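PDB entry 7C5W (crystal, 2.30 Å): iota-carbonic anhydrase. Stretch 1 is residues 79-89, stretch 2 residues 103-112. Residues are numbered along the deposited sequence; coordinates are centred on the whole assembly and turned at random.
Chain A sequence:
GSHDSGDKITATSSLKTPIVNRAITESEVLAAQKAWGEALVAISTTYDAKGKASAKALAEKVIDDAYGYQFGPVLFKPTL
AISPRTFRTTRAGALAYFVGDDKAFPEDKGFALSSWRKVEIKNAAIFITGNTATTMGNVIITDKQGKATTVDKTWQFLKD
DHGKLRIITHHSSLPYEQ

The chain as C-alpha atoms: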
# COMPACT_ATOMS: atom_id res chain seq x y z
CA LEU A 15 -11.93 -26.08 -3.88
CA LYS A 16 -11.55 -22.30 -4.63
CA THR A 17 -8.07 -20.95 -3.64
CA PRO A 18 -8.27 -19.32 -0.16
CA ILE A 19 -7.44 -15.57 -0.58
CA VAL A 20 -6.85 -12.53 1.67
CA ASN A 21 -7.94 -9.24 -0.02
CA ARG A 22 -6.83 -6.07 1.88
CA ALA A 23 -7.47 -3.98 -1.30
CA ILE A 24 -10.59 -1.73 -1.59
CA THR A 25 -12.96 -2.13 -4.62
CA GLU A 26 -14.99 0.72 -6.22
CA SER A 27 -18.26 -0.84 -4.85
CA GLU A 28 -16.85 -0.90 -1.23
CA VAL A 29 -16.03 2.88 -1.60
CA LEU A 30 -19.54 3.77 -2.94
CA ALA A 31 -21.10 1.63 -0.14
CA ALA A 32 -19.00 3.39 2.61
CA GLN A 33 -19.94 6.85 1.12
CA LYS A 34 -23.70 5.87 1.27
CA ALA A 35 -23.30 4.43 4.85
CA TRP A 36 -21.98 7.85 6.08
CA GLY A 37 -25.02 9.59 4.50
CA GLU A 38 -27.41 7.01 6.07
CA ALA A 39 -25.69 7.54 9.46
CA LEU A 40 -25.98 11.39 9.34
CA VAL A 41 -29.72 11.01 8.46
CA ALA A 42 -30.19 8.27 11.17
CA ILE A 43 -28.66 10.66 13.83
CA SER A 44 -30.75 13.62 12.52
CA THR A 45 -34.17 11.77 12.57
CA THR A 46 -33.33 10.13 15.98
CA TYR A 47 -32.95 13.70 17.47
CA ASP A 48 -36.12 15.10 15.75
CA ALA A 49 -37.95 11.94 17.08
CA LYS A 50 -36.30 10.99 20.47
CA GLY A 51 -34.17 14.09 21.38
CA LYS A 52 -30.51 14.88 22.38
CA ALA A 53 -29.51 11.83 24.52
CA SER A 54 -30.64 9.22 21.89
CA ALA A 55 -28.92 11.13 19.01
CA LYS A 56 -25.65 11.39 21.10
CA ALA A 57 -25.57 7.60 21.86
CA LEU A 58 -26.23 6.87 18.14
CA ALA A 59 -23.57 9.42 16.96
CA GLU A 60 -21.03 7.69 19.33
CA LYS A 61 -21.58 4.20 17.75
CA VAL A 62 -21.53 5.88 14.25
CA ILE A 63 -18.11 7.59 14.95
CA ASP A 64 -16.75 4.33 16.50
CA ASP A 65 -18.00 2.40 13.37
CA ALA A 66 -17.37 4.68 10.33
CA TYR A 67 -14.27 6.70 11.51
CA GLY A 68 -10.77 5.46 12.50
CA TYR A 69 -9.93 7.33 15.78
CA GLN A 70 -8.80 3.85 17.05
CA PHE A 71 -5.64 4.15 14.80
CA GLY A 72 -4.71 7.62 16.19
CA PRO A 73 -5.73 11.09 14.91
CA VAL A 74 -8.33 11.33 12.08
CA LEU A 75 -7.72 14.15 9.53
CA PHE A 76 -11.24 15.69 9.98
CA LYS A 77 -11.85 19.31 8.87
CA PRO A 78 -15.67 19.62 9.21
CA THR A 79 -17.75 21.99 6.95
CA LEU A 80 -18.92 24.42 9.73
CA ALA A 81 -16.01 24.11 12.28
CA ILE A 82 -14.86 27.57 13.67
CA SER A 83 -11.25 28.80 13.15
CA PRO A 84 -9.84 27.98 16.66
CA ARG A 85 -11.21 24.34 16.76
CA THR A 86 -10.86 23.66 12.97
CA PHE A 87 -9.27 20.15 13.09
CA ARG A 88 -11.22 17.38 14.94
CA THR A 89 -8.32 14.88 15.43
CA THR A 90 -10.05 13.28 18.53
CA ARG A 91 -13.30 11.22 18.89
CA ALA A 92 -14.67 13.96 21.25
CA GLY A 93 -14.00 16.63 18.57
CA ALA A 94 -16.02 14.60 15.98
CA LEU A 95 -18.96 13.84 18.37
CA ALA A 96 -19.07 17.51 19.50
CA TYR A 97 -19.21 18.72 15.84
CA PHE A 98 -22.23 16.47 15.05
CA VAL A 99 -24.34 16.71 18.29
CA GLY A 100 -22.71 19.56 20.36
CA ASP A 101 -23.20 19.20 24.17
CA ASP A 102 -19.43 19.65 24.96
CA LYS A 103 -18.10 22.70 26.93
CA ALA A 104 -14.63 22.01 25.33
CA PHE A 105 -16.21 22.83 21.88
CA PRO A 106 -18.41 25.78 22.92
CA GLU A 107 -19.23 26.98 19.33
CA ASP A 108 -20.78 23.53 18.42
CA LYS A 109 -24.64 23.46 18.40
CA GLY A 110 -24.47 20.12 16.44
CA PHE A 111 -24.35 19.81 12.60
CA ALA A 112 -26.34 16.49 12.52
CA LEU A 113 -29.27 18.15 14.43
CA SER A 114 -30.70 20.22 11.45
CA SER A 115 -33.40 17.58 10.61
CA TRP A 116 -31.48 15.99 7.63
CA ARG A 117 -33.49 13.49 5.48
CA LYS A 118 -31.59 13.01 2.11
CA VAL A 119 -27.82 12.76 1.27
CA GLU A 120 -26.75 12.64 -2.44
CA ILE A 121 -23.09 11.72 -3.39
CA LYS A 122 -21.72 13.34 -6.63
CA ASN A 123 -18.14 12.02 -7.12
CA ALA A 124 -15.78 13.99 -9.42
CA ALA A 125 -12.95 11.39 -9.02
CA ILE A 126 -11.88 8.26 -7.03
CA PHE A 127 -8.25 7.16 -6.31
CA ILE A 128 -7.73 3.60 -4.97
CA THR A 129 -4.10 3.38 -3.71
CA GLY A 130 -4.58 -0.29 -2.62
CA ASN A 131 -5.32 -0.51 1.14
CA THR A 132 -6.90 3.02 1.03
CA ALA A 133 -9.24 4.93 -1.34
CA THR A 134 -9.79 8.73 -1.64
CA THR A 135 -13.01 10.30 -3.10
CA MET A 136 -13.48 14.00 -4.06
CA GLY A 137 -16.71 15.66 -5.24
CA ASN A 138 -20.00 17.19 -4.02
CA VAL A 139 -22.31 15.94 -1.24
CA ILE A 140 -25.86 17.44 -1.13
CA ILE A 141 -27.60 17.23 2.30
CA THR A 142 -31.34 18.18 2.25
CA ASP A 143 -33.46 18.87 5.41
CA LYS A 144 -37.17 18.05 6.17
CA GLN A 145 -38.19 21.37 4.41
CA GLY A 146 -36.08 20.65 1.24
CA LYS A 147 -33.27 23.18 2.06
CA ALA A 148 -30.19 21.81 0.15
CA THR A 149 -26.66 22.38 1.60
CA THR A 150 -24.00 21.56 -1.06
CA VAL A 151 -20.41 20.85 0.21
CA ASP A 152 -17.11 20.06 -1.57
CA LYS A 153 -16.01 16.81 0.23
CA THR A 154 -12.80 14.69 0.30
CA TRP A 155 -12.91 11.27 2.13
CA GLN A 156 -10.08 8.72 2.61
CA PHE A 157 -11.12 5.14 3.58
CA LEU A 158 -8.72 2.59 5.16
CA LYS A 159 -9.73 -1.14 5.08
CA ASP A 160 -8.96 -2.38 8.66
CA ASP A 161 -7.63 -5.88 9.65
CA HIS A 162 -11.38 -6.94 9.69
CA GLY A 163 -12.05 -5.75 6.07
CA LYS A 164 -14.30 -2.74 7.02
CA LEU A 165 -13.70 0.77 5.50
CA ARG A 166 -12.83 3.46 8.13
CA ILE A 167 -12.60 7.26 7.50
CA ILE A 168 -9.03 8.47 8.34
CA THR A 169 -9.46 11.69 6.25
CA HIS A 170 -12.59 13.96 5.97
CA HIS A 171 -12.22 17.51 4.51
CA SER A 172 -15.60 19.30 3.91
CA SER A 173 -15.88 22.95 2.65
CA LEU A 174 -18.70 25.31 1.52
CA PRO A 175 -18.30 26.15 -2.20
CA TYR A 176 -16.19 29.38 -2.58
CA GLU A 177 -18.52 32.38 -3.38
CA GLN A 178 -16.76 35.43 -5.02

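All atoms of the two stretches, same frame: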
# COMPACT_ATOMS: atom_id res chain seq x y z
N THR A 79 -17.21 20.85 7.74
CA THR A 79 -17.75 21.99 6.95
C THR A 79 -17.80 23.26 7.81
O THR A 79 -17.16 24.26 7.41
CB THR A 79 -19.15 21.69 6.39
OG1 THR A 79 -19.20 20.36 5.88
CG2 THR A 79 -19.54 22.66 5.29
N LEU A 80 -18.51 23.21 8.95
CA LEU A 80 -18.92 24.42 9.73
C LEU A 80 -18.15 24.51 11.05
O LEU A 80 -18.74 25.02 12.01
CB LEU A 80 -20.43 24.36 10.00
CG LEU A 80 -21.33 24.40 8.77
CD1 LEU A 80 -22.78 24.60 9.16
CD2 LEU A 80 -20.88 25.49 7.81
N ALA A 81 -16.89 24.06 11.09
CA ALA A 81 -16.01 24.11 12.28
C ALA A 81 -15.31 25.47 12.34
O ALA A 81 -14.74 25.86 11.31
CB ALA A 81 -15.01 22.98 12.21
N ILE A 82 -15.32 26.15 13.50
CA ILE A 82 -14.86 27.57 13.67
C ILE A 82 -13.35 27.62 13.97
O ILE A 82 -12.84 26.73 14.67
CB ILE A 82 -15.68 28.30 14.75
N SER A 83 -12.69 28.70 13.52
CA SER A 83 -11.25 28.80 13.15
C SER A 83 -10.29 28.49 14.31
O SER A 83 -9.10 28.27 14.06
CB SER A 83 -10.94 30.16 12.56
N PRO A 84 -10.69 28.54 15.59
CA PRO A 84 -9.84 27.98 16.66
C PRO A 84 -9.83 26.44 16.68
O PRO A 84 -8.76 25.86 16.79
CB PRO A 84 -10.44 28.54 17.96
CG PRO A 84 -11.43 29.62 17.52
CD PRO A 84 -11.86 29.26 16.11
N ARG A 85 -11.01 25.81 16.60
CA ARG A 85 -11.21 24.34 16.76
C ARG A 85 -11.56 23.76 15.38
O ARG A 85 -12.64 23.12 15.25
CB ARG A 85 -12.28 24.07 17.82
CG ARG A 85 -11.80 24.34 19.24
CD ARG A 85 -12.92 24.59 20.24
NE ARG A 85 -12.57 25.68 21.15
CZ ARG A 85 -13.05 26.92 21.07
NH1 ARG A 85 -13.93 27.24 20.14
NH2 ARG A 85 -12.66 27.83 21.94
N THR A 86 -10.67 23.98 14.41
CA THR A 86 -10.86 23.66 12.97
C THR A 86 -10.70 22.15 12.75
O THR A 86 -11.53 21.57 12.02
CB THR A 86 -9.87 24.44 12.11
OG1 THR A 86 -10.11 25.84 12.30
CG2 THR A 86 -9.96 24.08 10.65
N PHE A 87 -9.69 21.55 13.36
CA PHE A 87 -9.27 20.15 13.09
C PHE A 87 -9.73 19.25 14.24
O PHE A 87 -9.24 19.41 15.35
CB PHE A 87 -7.77 20.12 12.82
CG PHE A 87 -7.35 21.04 11.71
CD1 PHE A 87 -7.73 20.78 10.40
CD2 PHE A 87 -6.62 22.19 11.97
CE1 PHE A 87 -7.38 21.64 9.36
CE2 PHE A 87 -6.26 23.05 10.93
CZ PHE A 87 -6.64 22.76 9.63
N ARG A 88 -10.64 18.32 13.95
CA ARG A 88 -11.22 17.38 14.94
C ARG A 88 -10.45 16.06 14.85
O ARG A 88 -10.98 15.08 14.28
CB ARG A 88 -12.73 17.22 14.71
CG ARG A 88 -13.51 18.53 14.80
CD ARG A 88 -13.19 19.38 16.02
NE ARG A 88 -13.77 20.72 15.94
CZ ARG A 88 -15.01 21.04 16.31
NH1 ARG A 88 -15.82 20.12 16.81
NH2 ARG A 88 -15.44 22.28 16.18
N THR A 89 -9.26 16.03 15.44
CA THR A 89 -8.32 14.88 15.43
C THR A 89 -8.68 13.84 16.51
O THR A 89 -8.14 12.71 16.46
CB THR A 89 -6.88 15.40 15.53
OG1 THR A 89 -6.77 16.25 16.68
CG2 THR A 89 -6.50 16.21 14.32
N LYS A 103 -18.61 21.38 26.47
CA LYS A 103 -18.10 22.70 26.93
C LYS A 103 -16.73 22.97 26.29
O LYS A 103 -16.39 24.16 26.13
CB LYS A 103 -18.04 22.73 28.47
N ALA A 104 -15.99 21.92 25.93
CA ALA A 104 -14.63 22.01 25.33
C ALA A 104 -14.73 22.44 23.85
O ALA A 104 -13.69 22.86 23.29
CB ALA A 104 -13.91 20.70 25.47
N PHE A 105 -15.91 22.33 23.25
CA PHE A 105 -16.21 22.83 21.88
C PHE A 105 -17.44 23.74 21.95
O PHE A 105 -18.52 23.38 21.50
CB PHE A 105 -16.36 21.66 20.90
CG PHE A 105 -15.15 20.75 20.84
CD1 PHE A 105 -14.04 21.08 20.09
CD2 PHE A 105 -15.12 19.57 21.55
CE1 PHE A 105 -12.93 20.25 20.04
CE2 PHE A 105 -14.01 18.73 21.49
CZ PHE A 105 -12.91 19.07 20.74
N PRO A 106 -17.28 24.95 22.53
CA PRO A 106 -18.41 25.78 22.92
C PRO A 106 -19.24 26.29 21.74
O PRO A 106 -20.38 26.61 21.94
CB PRO A 106 -17.80 27.00 23.64
CG PRO A 106 -16.32 26.67 23.82
CD PRO A 106 -15.98 25.58 22.82
N GLU A 107 -18.62 26.37 20.55
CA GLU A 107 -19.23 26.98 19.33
C GLU A 107 -20.07 25.93 18.58
O GLU A 107 -20.67 26.29 17.55
CB GLU A 107 -18.14 27.59 18.44
N ASP A 108 -20.13 24.70 19.10
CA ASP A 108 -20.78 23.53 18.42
C ASP A 108 -22.21 23.34 18.94
O ASP A 108 -22.38 22.80 20.06
CB ASP A 108 -19.97 22.24 18.61
CG ASP A 108 -18.61 22.22 17.92
OD1 ASP A 108 -18.31 23.15 17.14
OD2 ASP A 108 -17.85 21.27 18.18
N LYS A 109 -23.21 23.72 18.13
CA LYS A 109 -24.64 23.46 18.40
C LYS A 109 -24.97 22.02 17.98
O LYS A 109 -25.82 21.40 18.64
CB LYS A 109 -25.51 24.49 17.68
N GLY A 110 -24.29 21.49 16.96
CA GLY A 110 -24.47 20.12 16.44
C GLY A 110 -24.95 20.13 15.00
O GLY A 110 -26.11 20.49 14.76
N PHE A 111 -24.08 19.76 14.06
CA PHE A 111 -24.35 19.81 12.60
C PHE A 111 -25.47 18.82 12.24
O PHE A 111 -26.35 19.18 11.43
CB PHE A 111 -23.07 19.52 11.82
CG PHE A 111 -23.26 19.50 10.33
CD1 PHE A 111 -23.46 20.68 9.62
CD2 PHE A 111 -23.28 18.30 9.63
CE1 PHE A 111 -23.65 20.65 8.25
CE2 PHE A 111 -23.47 18.28 8.26
CZ PHE A 111 -23.66 19.45 7.57
N ALA A 112 -25.45 17.63 12.85
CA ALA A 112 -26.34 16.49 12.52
C ALA A 112 -27.77 16.76 12.99
O ALA A 112 -28.64 15.92 12.67
CB ALA A 112 -25.82 15.22 13.16

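Two irregular loops, neither with helix or strand, meet here around a single arginine, Arg88, which makes all the hydrogen bonds across the contact, and the salt bridge, and whose guanidinium binds an acid at its edge, a carbonyl of its own stretch, and has a phenylalanine over one face. Arg88 leaves its backbone sideways to the other stretch, then folds through chi1 and chi2 both m so that its end reaches Asp108. The salt bridge is two-pronged: NH1 of Arg88 donates to OD2 of Asp108 at 2.7 Å, and NH2 of Arg88 donates almost straight to OD1 of Asp108 at 3.1 Å. The carboxylate lies at the guanidinium edge, near its plane, where the N-H bonds point.

The same group is steadied from its own loop. Arg88 NE lies 2.7 Å from Arg85 O and Arg88 NH2 3.1 Å from the same oxygen, so one backbone carbonyl fixes the guanidinium while the acid binds it. NH1 is also hydrogen-bonded elsewhere in the structure. Over one face of the group lies Phe105, its CD1 3.9 Å from Arg88 NH1.

The acid ends a type I turn that runs from Phe105 to Asp108, closed by Asp108 N to Phe105 O at 3.2 Å. Both ends of the turn thus meet the same guanidinium, one with a ring and the other with a carboxylate.

Arg85 follows a different rule: it has the largest covered area of the contact yet makes no hydrogen bond across it. Its CD packs 3.7 Å from Phe105 CD1 and 3.6 Å from Ala104 O, while Pro106 covers one face of its guanidinium, with Pro106 CD 3.7 Å from Arg85 CZ.

Farther along, the contact turns apolar. Leu80 CD1 lies at the edge of the Phe111 ring, 4.0 Å from Phe111 CD1. Between these regions Ile82 CB and Glu107 CB approach to 4.5 Å, but both side chains are unmodelled beyond CB, so the packing there cannot be read further.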